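Local atomic coordinates of nickel ABC transporter (Nickel-binding protein) (Bacillus halodurans, PDB entry 3T66), a protein that probably serves as the extracellular solute-binding component of an ABC transporter, capturing nickel or perhaps peptides for uptake. Residues 71-76 and 132-137. Numbering follows the deposited sequence.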
loop_
_atom_site.group_PDB
_atom_site.type_symbol
_atom_site.label_atom_id
_atom_site.label_comp_id
_atom_site.label_asym_id
_atom_site.label_seq_id
_atom_site.Cartn_x
_atom_site.Cartn_y
_atom_site.Cartn_z
ATOM N N TRP A 71 -23.731 -4.736 -10.600
ATOM C CA TRP A 71 -22.702 -5.702 -10.350
ATOM C C TRP A 71 -23.349 -6.969 -9.922
ATOM O O TRP A 71 -24.348 -6.938 -9.210
ATOM C CB TRP A 71 -21.818 -5.237 -9.208
ATOM C CG TRP A 71 -21.062 -4.083 -9.555
ATOM C CD1 TRP A 71 -21.436 -2.781 -9.398
ATOM C CD2 TRP A 71 -19.796 -4.078 -10.175
ATOM N NE1 TRP A 71 -20.463 -1.962 -9.868
ATOM C CE2 TRP A 71 -19.436 -2.724 -10.357
ATOM C CE3 TRP A 71 -18.920 -5.086 -10.605
ATOM C CZ2 TRP A 71 -18.218 -2.335 -10.956
ATOM C CZ3 TRP A 71 -17.687 -4.708 -11.203
ATOM C CH2 TRP A 71 -17.351 -3.339 -11.364
ATOM N N THR A 72 -22.763 -8.091 -10.308
ATOM C CA THR A 72 -23.291 -9.381 -9.918
ATOM C C THR A 72 -22.187 -10.201 -9.316
ATOM O O THR A 72 -21.148 -10.393 -9.955
ATOM C CB THR A 72 -23.795 -10.136 -11.155
ATOM O OG1 THR A 72 -25.044 -9.581 -11.570
ATOM C CG2 THR A 72 -23.954 -11.617 -10.851
ATOM N N ILE A 73 -22.424 -10.708 -8.114
ATOM C CA ILE A 73 -21.434 -11.492 -7.463
ATOM C C ILE A 73 -22.009 -12.843 -7.119
ATOM O O ILE A 73 -22.900 -12.915 -6.296
ATOM C CB ILE A 73 -20.854 -10.720 -6.241
ATOM C CG1 ILE A 73 -20.203 -9.444 -6.759
ATOM C CG2 ILE A 73 -19.757 -11.511 -5.517
ATOM C CD1 ILE A 73 -20.317 -8.295 -5.857
ATOM N N LYS A 74 -21.506 -13.892 -7.791
ATOM C CA LYS A 74 -21.623 -15.317 -7.350
ATOM C C LYS A 74 -20.593 -15.723 -6.260
ATOM O O LYS A 74 -19.387 -15.545 -6.428
ATOM C CB LYS A 74 -21.560 -16.318 -8.539
ATOM N N LEU A 75 -21.094 -16.300 -5.175
ATOM C CA LEU A 75 -20.267 -16.738 -4.061
ATOM C C LEU A 75 -20.044 -18.241 -4.060
ATOM O O LEU A 75 -20.778 -18.989 -4.681
ATOM C CB LEU A 75 -20.957 -16.402 -2.738
ATOM C CG LEU A 75 -21.566 -15.007 -2.642
ATOM C CD1 LEU A 75 -22.397 -14.808 -1.365
ATOM C CD2 LEU A 75 -20.462 -13.939 -2.799
ATOM N N ARG A 76 -19.060 -18.692 -3.301
ATOM C CA ARG A 76 -18.745 -20.094 -3.256
ATOM C C ARG A 76 -19.862 -20.778 -2.519
ATOM O O ARG A 76 -20.463 -20.188 -1.601
ATOM C CB ARG A 76 -17.428 -20.326 -2.522
ATOM C CG ARG A 76 -16.239 -19.530 -3.066
ATOM C CD ARG A 76 -14.977 -19.915 -2.331
ATOM N NE ARG A 76 -14.939 -21.359 -2.294
ATOM C CZ ARG A 76 -14.270 -22.113 -3.163
ATOM N NH1 ARG A 76 -13.530 -21.533 -4.087
ATOM N NH2 ARG A 76 -14.328 -23.443 -3.096
ATOM N N GLU A 132 -14.436 1.030 -10.207
ATOM C CA GLU A 132 -13.462 0.421 -9.343
ATOM C C GLU A 132 -14.114 -0.186 -8.136
ATOM O O GLU A 132 -13.449 -0.442 -7.144
ATOM C CB GLU A 132 -12.317 1.373 -9.010
ATOM C CG GLU A 132 -12.671 2.832 -8.788
ATOM C CD GLU A 132 -12.835 3.694 -10.074
ATOM O OE1 GLU A 132 -11.913 4.509 -10.398
ATOM O OE2 GLU A 132 -13.901 3.584 -10.721
ATOM N N PHE A 133 -15.418 -0.466 -8.244
ATOM C CA PHE A 133 -16.194 -1.011 -7.117
ATOM C C PHE A 133 -15.590 -2.310 -6.524
ATOM O O PHE A 133 -15.381 -2.364 -5.330
ATOM C CB PHE A 133 -17.714 -1.145 -7.445
ATOM C CG PHE A 133 -18.492 -1.975 -6.438
ATOM C CD1 PHE A 133 -18.818 -1.464 -5.201
ATOM C CD2 PHE A 133 -18.844 -3.271 -6.713
ATOM C CE1 PHE A 133 -19.486 -2.243 -4.229
ATOM C CE2 PHE A 133 -19.522 -4.060 -5.741
ATOM C CZ PHE A 133 -19.839 -3.544 -4.508
ATOM N N ILE A 134 -15.299 -3.338 -7.332
ATOM C CA ILE A 134 -14.828 -4.622 -6.789
ATOM C C ILE A 134 -13.602 -4.472 -5.934
ATOM O O ILE A 134 -13.557 -5.002 -4.828
ATOM C CB ILE A 134 -14.601 -5.711 -7.867
ATOM C CG1 ILE A 134 -15.947 -6.178 -8.425
ATOM C CG2 ILE A 134 -13.938 -6.957 -7.277
ATOM C CD1 ILE A 134 -17.034 -6.389 -7.387
ATOM N N SER A 135 -12.623 -3.708 -6.410
ATOM C CA SER A 135 -11.378 -3.589 -5.675
ATOM C C SER A 135 -11.580 -3.075 -4.236
ATOM O O SER A 135 -10.709 -3.300 -3.358
ATOM C CB SER A 135 -10.346 -2.784 -6.463
ATOM O OG SER A 135 -10.454 -1.396 -6.208
ATOM N N GLU A 136 -12.731 -2.429 -3.989
ATOM C CA GLU A 136 -13.048 -1.946 -2.659
ATOM C C GLU A 136 -13.356 -3.077 -1.734
ATOM O O GLU A 136 -13.205 -2.916 -0.519
ATOM C CB GLU A 136 -14.246 -1.020 -2.626
ATOM C CG GLU A 136 -14.031 0.343 -3.295
ATOM C CD GLU A 136 -13.064 1.276 -2.577
ATOM O OE1 GLU A 136 -12.686 1.039 -1.379
ATOM O OE2 GLU A 136 -12.701 2.273 -3.242
ATOM N N LEU A 137 -13.770 -4.228 -2.274
ATOM C CA LEU A 137 -14.148 -5.341 -1.410
ATOM C C LEU A 137 -12.943 -6.081 -0.826
ATOM O O LEU A 137 -13.069 -6.932 0.051
ATOM C CB LEU A 137 -15.124 -6.257 -2.126
ATOM C CG LEU A 137 -16.393 -5.530 -2.572
ATOM C CD1 LEU A 137 -17.342 -6.428 -3.360
ATOM C CD2 LEU A 137 -17.111 -4.916 -1.374
#
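One face of the Trp-71 indole is covered by Phe-133, whose CD2 sits 3.5 Å above the indole plane, offset toward the rim. The two rings are inclined at 45° with the five-membered ring centroid 4.6 Å from that of the phenyl, an oblique pairing, and the side chains run past each other in opposite directions. CB of Phe-133 lies over the same face, 3.7 Å from CZ2 of Trp-71. Ile-134 meets the far end of the six-membered ring obliquely, its CG1 3.6 Å from CZ3 of Trp-71. At the edge of the Phe-133 ring, near its plane, is Ile-73 CD1, 4.3 Å from CE2 of Phe-133. This same methyl faces CD1 of Ile-134 tip to tip and touches CD1 of Leu-137. CG of Phe-133 stands anti to the backbone N (chi1 167°), on a CB directed toward the strand. An alanine in place of Trp-71 would probably leave Phe-133 and Ile-134 without the indole surface they pack on, and open a gap between strand and loop. Ile-124 and Thr-126 of the neighbouring strand 121-126 also touch Phe-133, while Trp-63 of strand 60-64 meets Ile-134. The segment 132-137 thus packs on the four-stranded antiparallel sheet through buried apolar side chains; no hydrogen bond joins the two segments, so what joins them directly is apolar side-chain contact.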